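Local coordinates for catalase (Corynebacterium glutamicum, PDB 4B7H), which probably breaks hydrogen peroxide down to water and oxygen at a haem iron, which nitric oxide occupies here, and also binds NADPH, at residues A[66-71]-A[157-162]; A[175-180]-A[188-193]. All blocks are in the same frame, centred on the assembly; numbering follows the deposited sequence.

Contact 1: A[66-71]-A[157-162]; sequences ERIPHA and DFIHSQ. With HEM (protoporphyrin IX containing Fe), chain E; NO (nitric oxide), chain F.
The imidazole of H70 and the pyrrolidine of P69, which also packs on I159, lie on the nitric oxide side of the flat haem. One imidazole face lies over the porphyrin, with HEM C3D 3.3 Å from the ring plane, over its centre. At its edge, in plane, is the ligand's oxygen, 3.5 Å from H70 NE2. A hydrogen bond between ND1 and S108 OG would hold the ring's rotation.

The R67 guanidinium has a propionate oxygen at its edge: NE donates to HEM O1D over 2.9 Å at 147°, and NH1 and NH2 go to the backbone carbonyls of E324 and I323. Arginine suits this place by serving carboxylate and carbonyls at once.

P69, which follows a cis peptide bond, sets its CG 3.6 Å from I159 CD1, the two side chains crossing at about a right angle. The same CG stands 3.5 Å from the ligand's oxygen. With CG1 anti to the carbonyl carbon (chi1 -62°), I159 extends CD1 from its helix to the proline.

Nitric oxide, bound to the iron through nitrogen, thus meets an imidazole edge and apolar carbon, consistent with inhibition by occupying the peroxide site beside the distal histidine.

Contact 2: A[175-180]-A[188-193]; sequences MQWDFW and HQVTYL. With NDP (NADPH dihydro-nicotinamide-adenine-dinucleotide phosphate), chain H.
W180 and V190 form the centre of the contact through a CH-pi interaction. The methyl V190 CG2 stands almost squarely over the five-membered ring of W180, 3.4 Å from its centroid and only 7° off the ring normal. The valine forks to make this possible: CG1 is anti to the backbone N and CG2 anti to the carbonyl carbon, which leaves CG2 to press on the indole. On the opposite face of W180 lies the carbonyl oxygen of Q176, one helical turn back, so each face has a neighbour, both offset toward the rim of the whole indole.

Apolar contacts widen the patch. L193, one turn beyond V190, brings CD2 to 3.9 Å from W180 CZ2, and V190 CG1 reaches W177 CH2 at 4.2 Å. The two indoles also meet within their own helix, the rim of W180 facing the plane of W177. Large aromatics suit these positions because the helix axes stay 12.5 Å apart, and the indoles reach across to the aliphatic groups opposite. V190 also packs on Y494 and W495 of helix 487-498. On the cofactor side of helix 188-193, the ring of Y192 makes van der Waals contact with the adenine, CE2 lying 3.5 Å from NDP C2A.

Polar contacts all lead away from the helix interface. H188 NE2 and the ribose hydroxyl O2D of NADPH share a hydrogen bond of 2.7 Å, fairly straight at 162°, while ND1 is held by T294 O. The Y192 hydroxyl is bonded to N143 and R197, and W177 NE1 to the carbonyl of A479.

The segments run roughly antiparallel, at 142°, as a helical hairpin whose second helix is two-faced: branched aliphatics meet the tryptophans, and histidine and tyrosine line the NADPH pocket, a site familiar from NADPH-binding haem catalases.

How the contacts relate
Contact 1 comes first along the chain, and the centres of the two contacts lie 14 Å apart in the same catalase domain. Contact 1 joins the loop leading into strand 73-82 of the antiparallel sheet to helix 155-162. Contact 2 pairs the next two helices, 173-182 and 187-194. The two contacts touch directly: Q162 NE2 lies 3.2 Å from Q176 OE1, a probable hydrogen bond, and Q162 also packs on W180. Three successive helices are thus linked in a relay of contacts, from the nitric oxide side of the haem to the NADPH pocket, the W180 side chain being about 12 Å from nitric oxide. Both contacts also reach the third subunit, tying these helices into the tetramer.

Contact 1: A[66-71]-A[157-162]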
loop_
_atom_site.group_PDB
_atom_site.type_symbol
_atom_site.label_atom_id
_atom_site.label_comp_id
_atom_site.label_asym_id
_atom_site.label_seq_id
_atom_site.Cartn_x
_atom_site.Cartn_y
_atom_site.Cartn_z
ATOM N N GLU A 66 -11.562 -5.341 -2.098
ATOM C CA GLU A 66 -12.855 -5.691 -1.523
ATOM C C GLU A 66 -12.620 -6.667 -0.365
ATOM O O GLU A 66 -11.560 -7.302 -0.282
ATOM C CB GLU A 66 -13.769 -6.317 -2.588
ATOM C CG GLU A 66 -13.337 -7.722 -3.012
ATOM C CD GLU A 66 -14.158 -8.309 -4.159
ATOM O OE1 GLU A 66 -14.752 -7.537 -4.954
ATOM O OE2 GLU A 66 -14.204 -9.562 -4.275
ATOM N N ARG A 67 -13.598 -6.797 0.529
ATOM C CA ARG A 67 -13.512 -7.790 1.594
ATOM C C ARG A 67 -13.367 -9.203 1.040
ATOM O O ARG A 67 -14.000 -9.560 0.031
ATOM C CB ARG A 67 -14.789 -7.790 2.425
ATOM C CG ARG A 67 -15.021 -6.545 3.217
ATOM C CD ARG A 67 -16.520 -6.470 3.534
ATOM N NE ARG A 67 -16.828 -5.395 4.466
ATOM C CZ ARG A 67 -16.848 -4.107 4.138
ATOM N NH1 ARG A 67 -16.602 -3.723 2.880
ATOM N NH2 ARG A 67 -17.125 -3.200 5.067
ATOM N N ILE A 68 -12.577 -10.023 1.730
ATOM C CA ILE A 68 -12.635 -11.470 1.536
ATOM C C ILE A 68 -12.928 -12.140 2.882
ATOM O O ILE A 68 -12.161 -11.980 3.840
ATOM C CB ILE A 68 -11.340 -12.046 0.889
ATOM C CG1 ILE A 68 -11.447 -13.572 0.791
ATOM C CG2 ILE A 68 -10.069 -11.616 1.644
ATOM C CD1 ILE A 68 -10.300 -14.242 0.024
ATOM N N PRO A 69 -14.073 -12.842 2.998
ATOM C CA PRO A 69 -15.206 -12.899 2.074
ATOM C C PRO A 69 -16.177 -11.749 2.376
ATOM O O PRO A 69 -15.762 -10.766 3.004
ATOM C CB PRO A 69 -15.839 -14.269 2.395
ATOM C CG PRO A 69 -15.324 -14.643 3.789
ATOM C CD PRO A 69 -14.377 -13.561 4.245
ATOM N N HIS A 70 -17.425 -11.868 1.922
ATOM C CA HIS A 70 -18.491 -10.882 2.163
ATOM C C HIS A 70 -18.261 -9.568 1.399
ATOM O O HIS A 70 -18.675 -8.498 1.847
ATOM C CB HIS A 70 -18.708 -10.602 3.658
ATOM C CG HIS A 70 -19.213 -11.776 4.451
ATOM N ND1 HIS A 70 -20.539 -11.915 4.813
ATOM C CD2 HIS A 70 -18.560 -12.825 5.009
ATOM C CE1 HIS A 70 -20.684 -13.012 5.537
ATOM N NE2 HIS A 70 -19.501 -13.587 5.666
ATOM N N ALA A 71 -17.642 -9.661 0.225
ATOM C CA ALA A 71 -17.377 -8.483 -0.609
ATOM C C ALA A 71 -18.618 -7.688 -0.993
ATOM O O ALA A 71 -18.568 -6.456 -1.032
ATOM C CB ALA A 71 -16.631 -8.883 -1.866
ATOM N N ASP A 157 -9.756 -22.741 3.619
ATOM C CA ASP A 157 -10.077 -23.848 2.726
ATOM C C ASP A 157 -11.521 -23.766 2.253
ATOM O O ASP A 157 -11.813 -23.894 1.060
ATOM C CB ASP A 157 -9.827 -25.187 3.420
ATOM C CG ASP A 157 -8.383 -25.369 3.797
ATOM O OD1 ASP A 157 -7.528 -25.326 2.881
ATOM O OD2 ASP A 157 -8.099 -25.553 4.999
ATOM N N PHE A 158 -12.429 -23.533 3.190
ATOM C CA PHE A 158 -13.829 -23.426 2.837
ATOM C C PHE A 158 -14.054 -22.254 1.883
ATOM O O PHE A 158 -14.708 -22.397 0.841
ATOM C CB PHE A 158 -14.691 -23.260 4.083
ATOM C CG PHE A 158 -16.078 -22.823 3.777
ATOM C CD1 PHE A 158 -16.892 -23.591 2.948
ATOM C CD2 PHE A 158 -16.559 -21.619 4.267
ATOM C CE1 PHE A 158 -18.183 -23.177 2.640
ATOM C CE2 PHE A 158 -17.842 -21.199 3.964
ATOM C CZ PHE A 158 -18.653 -21.973 3.139
ATOM N N ILE A 159 -13.522 -21.083 2.225
ATOM C CA ILE A 159 -13.756 -19.911 1.385
ATOM C C ILE A 159 -13.137 -20.077 -0.008
ATOM O O ILE A 159 -13.783 -19.765 -1.015
ATOM C CB ILE A 159 -13.310 -18.613 2.076
ATOM C CG1 ILE A 159 -14.130 -18.381 3.361
ATOM C CG2 ILE A 159 -13.439 -17.431 1.128
ATOM C CD1 ILE A 159 -15.643 -18.203 3.153
ATOM N N HIS A 160 -11.771 -20.570 -0.143
ATOM C CA HIS A 160 -11.350 -20.870 -1.513
ATOM C C HIS A 160 -12.321 -21.858 -2.168
ATOM O O HIS A 160 -12.693 -21.705 -3.338
ATOM C CB HIS A 160 -9.959 -21.499 -1.560
ATOM C CG HIS A 160 -8.838 -20.640 -1.056
ATOM N ND1 HIS A 160 -7.577 -21.095 -0.735
ATOM C CD2 HIS A 160 -8.821 -19.307 -0.820
ATOM C CE1 HIS A 160 -6.836 -20.074 -0.341
ATOM N NE2 HIS A 160 -7.569 -18.979 -0.379
ATOM N N SER A 161 -12.846 -22.825 -1.534
ATOM C CA SER A 161 -13.682 -23.802 -2.239
ATOM C C SER A 161 -14.974 -23.189 -2.768
ATOM O O SER A 161 -15.557 -23.690 -3.735
ATOM C CB SER A 161 -13.984 -25.032 -1.365
ATOM O OG SER A 161 -15.026 -24.781 -0.435
ATOM N N GLN A 162 -15.408 -22.100 -2.138
ATOM C CA GLN A 162 -16.594 -21.357 -2.556
ATOM C C GLN A 162 -16.333 -20.297 -3.617
ATOM O O GLN A 162 -17.285 -19.732 -4.173
ATOM C CB GLN A 162 -17.213 -20.686 -1.337
ATOM C CG GLN A 162 -17.864 -21.691 -0.419
ATOM C CD GLN A 162 -19.149 -22.206 -1.022
ATOM O OE1 GLN A 162 -20.001 -21.415 -1.451
ATOM N NE2 GLN A 162 -19.294 -23.529 -1.096
HETATM C CHA HEM E . -16.266 -10.898 6.908
HETATM C CHB HEM E . -12.888 -13.815 8.805
HETATM C CHC HEM E . -16.392 -16.858 10.182
HETATM C CHD HEM E . -19.543 -13.257 9.653
HETATM C C1A HEM E . -15.054 -11.424 7.283
HETATM C C2A HEM E . -13.758 -10.809 7.066
HETATM C C3A HEM E . -12.835 -11.617 7.610
HETATM C C4A HEM E . -13.509 -12.762 8.173
HETATM C CMA HEM E . -11.316 -11.427 7.667
HETATM C CAA HEM E . -13.527 -9.458 6.353
HETATM C CBA HEM E . -13.634 -8.329 7.367
HETATM C CGA HEM E . -13.235 -6.993 6.798
HETATM O O1A HEM E . -13.890 -5.990 7.177
HETATM O O2A HEM E . -12.279 -6.903 5.984
HETATM C C1B HEM E . -13.530 -14.916 9.325
HETATM C C2B HEM E . -12.893 -16.077 9.904
HETATM C C3B HEM E . -13.874 -16.932 10.262
HETATM C C4B HEM E . -15.142 -16.314 9.941
HETATM C CMB HEM E . -11.365 -16.249 10.029
HETATM C CAB HEM E . -13.789 -18.310 10.945
HETATM C CBB HEM E . -12.779 -18.647 11.745
HETATM C C1C HEM E . -17.534 -16.092 10.328
HETATM C C2C HEM E . -18.707 -16.389 11.138
HETATM C C3C HEM E . -19.573 -15.374 10.976
HETATM C C4C HEM E . -18.960 -14.412 10.085
HETATM C CMC HEM E . -18.890 -17.667 11.993
HETATM C CAC HEM E . -20.954 -15.127 11.632
HETATM C CBC HEM E . -21.277 -15.607 12.845
HETATM C C1D HEM E . -18.969 -12.345 8.811
HETATM C C2D HEM E . -19.668 -11.208 8.307
HETATM C C3D HEM E . -18.670 -10.468 7.458
HETATM C C4D HEM E . -17.447 -11.218 7.533
HETATM C CMD HEM E . -21.125 -10.828 8.562
HETATM C CAD HEM E . -18.942 -9.165 6.720
HETATM C CBD HEM E . -18.904 -8.022 7.732
HETATM C CGD HEM E . -19.277 -6.789 6.963
HETATM O O1D HEM E . -18.426 -5.878 6.809
HETATM O O2D HEM E . -20.433 -6.725 6.476
HETATM N NA HEM E . -14.872 -12.614 7.971
HETATM N NB HEM E . -14.897 -15.086 9.357
HETATM N NC HEM E . -17.722 -14.870 9.703
HETATM N ND HEM E . -17.662 -12.334 8.332
HETATM FE FE HEM E . -16.309 -13.750 8.797
HETATM N N NO F . -16.624 -14.640 7.386
HETATM O O NO F . -16.909 -15.557 6.823
#

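Contact 2: A[175-180]-A[188-193]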
loop_
_atom_site.group_PDB
_atom_site.type_symbol
_atom_site.label_atom_id
_atom_site.label_comp_id
_atom_site.label_asym_id
_atom_site.label_seq_id
_atom_site.Cartn_x
_atom_site.Cartn_y
_atom_site.Cartn_z
ATOM N N MET A 175 -15.628 -28.656 -6.790
ATOM C CA MET A 175 -14.814 -28.157 -5.693
ATOM C C MET A 175 -15.648 -27.914 -4.431
ATOM O O MET A 175 -15.227 -28.262 -3.323
ATOM C CB MET A 175 -14.079 -26.886 -6.126
ATOM C CG MET A 175 -13.475 -26.104 -4.967
ATOM S SD MET A 175 -12.253 -24.858 -5.439
ATOM C CE MET A 175 -13.263 -23.703 -6.358
ATOM N N GLN A 176 -16.828 -27.318 -4.584
ATOM C CA GLN A 176 -17.659 -27.025 -3.415
ATOM C C GLN A 176 -18.055 -28.295 -2.679
ATOM O O GLN A 176 -17.962 -28.374 -1.448
ATOM C CB GLN A 176 -18.910 -26.247 -3.814
ATOM C CG GLN A 176 -18.572 -24.893 -4.403
ATOM C CD GLN A 176 -19.745 -23.927 -4.446
ATOM O OE1 GLN A 176 -20.812 -24.173 -3.864
ATOM N NE2 GLN A 176 -19.550 -22.808 -5.134
ATOM N N TRP A 177 -18.487 -29.299 -3.433
ATOM C CA TRP A 177 -18.948 -30.549 -2.835
ATOM C C TRP A 177 -17.799 -31.452 -2.398
ATOM O O TRP A 177 -17.938 -32.206 -1.427
ATOM C CB TRP A 177 -19.895 -31.283 -3.784
ATOM C CG TRP A 177 -21.210 -30.584 -3.897
ATOM C CD1 TRP A 177 -21.643 -29.791 -4.925
ATOM C CD2 TRP A 177 -22.248 -30.573 -2.916
ATOM N NE1 TRP A 177 -22.898 -29.301 -4.644
ATOM C CE2 TRP A 177 -23.289 -29.769 -3.415
ATOM C CE3 TRP A 177 -22.406 -31.182 -1.663
ATOM C CZ2 TRP A 177 -24.472 -29.551 -2.705
ATOM C CZ3 TRP A 177 -23.570 -30.953 -0.957
ATOM C CH2 TRP A 177 -24.592 -30.154 -1.483
ATOM N N ASP A 178 -16.669 -31.395 -3.102
ATOM C CA ASP A 178 -15.490 -32.143 -2.669
ATOM C C ASP A 178 -15.093 -31.664 -1.276
ATOM O O ASP A 178 -14.871 -32.476 -0.370
ATOM C CB ASP A 178 -14.329 -31.963 -3.653
ATOM C CG ASP A 178 -13.157 -32.886 -3.359
ATOM O OD1 ASP A 178 -13.394 -34.063 -3.015
ATOM O OD2 ASP A 178 -11.994 -32.428 -3.468
ATOM N N PHE A 179 -15.043 -30.345 -1.087
ATOM C CA PHE A 179 -14.697 -29.818 0.228
ATOM C C PHE A 179 -15.748 -30.188 1.269
ATOM O O PHE A 179 -15.409 -30.717 2.331
ATOM C CB PHE A 179 -14.495 -28.299 0.236
ATOM C CG PHE A 179 -14.191 -27.765 1.614
ATOM C CD1 PHE A 179 -12.906 -27.872 2.141
ATOM C CD2 PHE A 179 -15.196 -27.226 2.412
ATOM C CE1 PHE A 179 -12.618 -27.429 3.423
ATOM C CE2 PHE A 179 -14.914 -26.785 3.705
ATOM C CZ PHE A 179 -13.617 -26.884 4.206
ATOM N N TRP A 180 -17.017 -29.916 0.971
ATOM C CA TRP A 180 -18.075 -30.168 1.950
ATOM C C TRP A 180 -18.132 -31.627 2.404
ATOM O O TRP A 180 -18.250 -31.899 3.600
ATOM C CB TRP A 180 -19.433 -29.739 1.410
ATOM C CG TRP A 180 -19.755 -28.269 1.553
ATOM C CD1 TRP A 180 -19.335 -27.410 2.541
ATOM C CD2 TRP A 180 -20.603 -27.500 0.686
ATOM N NE1 TRP A 180 -19.870 -26.152 2.328
ATOM C CE2 TRP A 180 -20.649 -26.185 1.199
ATOM C CE3 TRP A 180 -21.323 -27.798 -0.475
ATOM C CZ2 TRP A 180 -21.399 -25.171 0.592
ATOM C CZ3 TRP A 180 -22.056 -26.793 -1.082
ATOM C CH2 TRP A 180 -22.090 -25.493 -0.548
ATOM N N HIS A 188 -24.437 -29.514 9.049
ATOM C CA HIS A 188 -25.499 -28.712 9.648
ATOM C C HIS A 188 -25.780 -27.466 8.822
ATOM O O HIS A 188 -26.922 -27.224 8.407
ATOM C CB HIS A 188 -25.176 -28.331 11.096
ATOM C CG HIS A 188 -26.367 -27.846 11.861
ATOM N ND1 HIS A 188 -26.307 -27.493 13.191
ATOM C CD2 HIS A 188 -27.653 -27.656 11.480
ATOM C CE1 HIS A 188 -27.506 -27.108 13.597
ATOM N NE2 HIS A 188 -28.342 -27.205 12.579
ATOM N N GLN A 189 -24.740 -26.688 8.549
ATOM C CA GLN A 189 -24.949 -25.443 7.827
ATOM C C GLN A 189 -25.312 -25.660 6.358
ATOM O O GLN A 189 -26.092 -24.888 5.793
ATOM C CB GLN A 189 -23.743 -24.510 7.950
ATOM C CG GLN A 189 -23.895 -23.241 7.129
ATOM C CD GLN A 189 -25.121 -22.432 7.512
ATOM O OE1 GLN A 189 -25.579 -22.482 8.652
ATOM N NE2 GLN A 189 -25.645 -21.659 6.565
ATOM N N VAL A 190 -24.773 -26.706 5.733
ATOM C CA VAL A 190 -25.134 -26.960 4.343
ATOM C C VAL A 190 -26.624 -27.309 4.224
ATOM O O VAL A 190 -27.294 -26.876 3.280
ATOM C CB VAL A 190 -24.227 -28.019 3.686
ATOM C CG1 VAL A 190 -24.700 -28.326 2.281
ATOM C CG2 VAL A 190 -22.788 -27.518 3.652
ATOM N N THR A 191 -27.162 -28.031 5.205
ATOM C CA THR A 191 -28.592 -28.335 5.206
ATOM C C THR A 191 -29.419 -27.047 5.326
ATOM O O THR A 191 -30.420 -26.869 4.625
ATOM C CB THR A 191 -28.931 -29.324 6.331
ATOM O OG1 THR A 191 -28.164 -30.518 6.149
ATOM C CG2 THR A 191 -30.410 -29.679 6.318
ATOM N N TYR A 192 -28.979 -26.136 6.191
ATOM C CA TYR A 192 -29.637 -24.838 6.335
ATOM C C TYR A 192 -29.538 -24.020 5.040
ATOM O O TYR A 192 -30.523 -23.434 4.577
ATOM C CB TYR A 192 -28.992 -24.101 7.508
ATOM C CG TYR A 192 -29.668 -22.849 8.017
ATOM C CD1 TYR A 192 -29.468 -21.621 7.391
ATOM C CD2 TYR A 192 -30.447 -22.879 9.172
ATOM C CE1 TYR A 192 -30.061 -20.462 7.879
ATOM C CE2 TYR A 192 -31.042 -21.720 9.670
ATOM C CZ TYR A 192 -30.842 -20.519 9.016
ATOM O OH TYR A 192 -31.426 -19.376 9.522
ATOM N N LEU A 193 -28.339 -23.993 4.460
ATOM C CA LEU A 193 -28.057 -23.238 3.238
ATOM C C LEU A 193 -28.869 -23.733 2.036
ATOM O O LEU A 193 -29.320 -22.944 1.195
ATOM C CB LEU A 193 -26.563 -23.327 2.909
ATOM C CG LEU A 193 -26.112 -22.777 1.553
ATOM C CD1 LEU A 193 -26.281 -21.257 1.464
ATOM C CD2 LEU A 193 -24.674 -23.196 1.258
HETATM P PA NDP H . -37.251 -25.577 17.664
HETATM O O1A NDP H . -38.492 -26.182 17.121
HETATM O O2A NDP H . -37.455 -24.934 18.993
HETATM O O5B NDP H . -36.720 -24.495 16.609
HETATM C C5B NDP H . -36.620 -24.823 15.244
HETATM C C4B NDP H . -36.032 -23.606 14.549
HETATM O O4B NDP H . -35.873 -23.893 13.167
HETATM C C3B NDP H . -36.955 -22.393 14.679
HETATM O O3B NDP H . -36.191 -21.239 14.976
HETATM C C2B NDP H . -37.583 -22.320 13.300
HETATM O O2B NDP H . -38.064 -21.045 12.918
HETATM C C1B NDP H . -36.429 -22.821 12.444
HETATM N N9A NDP H . -36.824 -23.138 11.057
HETATM C C8A NDP H . -38.095 -23.294 10.564
HETATM N N7A NDP H . -38.020 -23.549 9.239
HETATM C C5A NDP H . -36.714 -23.552 8.873
HETATM C C6A NDP H . -36.081 -23.758 7.649
HETATM N N6A NDP H . -36.773 -23.668 6.513
HETATM N N1A NDP H . -34.707 -23.710 7.590
HETATM C C2A NDP H . -33.966 -23.451 8.726
HETATM N N3A NDP H . -34.600 -23.244 9.935
HETATM C C4A NDP H . -35.953 -23.294 10.007
HETATM O O3 NDP H . -36.109 -26.726 17.708
HETATM P PN NDP H . -34.593 -26.513 18.226
HETATM O O1N NDP H . -34.379 -25.109 18.679
HETATM O O2N NDP H . -34.304 -27.651 19.131
HETATM O O5D NDP H . -33.720 -26.745 16.894
HETATM C C5D NDP H . -34.064 -27.777 15.988
HETATM C C4D NDP H . -33.328 -27.564 14.682
HETATM O O4D NDP H . -33.749 -26.337 14.119
HETATM C C3D NDP H . -31.827 -27.451 14.902
HETATM O O3D NDP H . -31.188 -28.713 14.776
HETATM C C2D NDP H . -31.404 -26.454 13.837
HETATM O O2D NDP H . -31.036 -27.140 12.673
HETATM C C1D NDP H . -32.659 -25.649 13.517
HETATM N N1N NDP H . -32.575 -24.268 14.039
HETATM C C2N NDP H . -32.169 -24.075 15.327
HETATM C C3N NDP H . -32.069 -22.813 15.891
HETATM C C7N NDP H . -31.597 -22.709 17.305
HETATM O O7N NDP H . -30.909 -21.556 17.696
HETATM N N7N NDP H . -31.812 -23.709 18.153
HETATM C C4N NDP H . -32.407 -21.555 15.118
HETATM C C5N NDP H . -32.842 -21.879 13.718
HETATM C C6N NDP H . -32.902 -23.193 13.250
HETATM P P2B NDP H . -39.614 -20.648 13.138
HETATM O O1X NDP H . -40.466 -21.697 12.453
HETATM O O2X NDP H . -39.883 -20.607 14.627
HETATM O O3X NDP H . -39.812 -19.277 12.516
#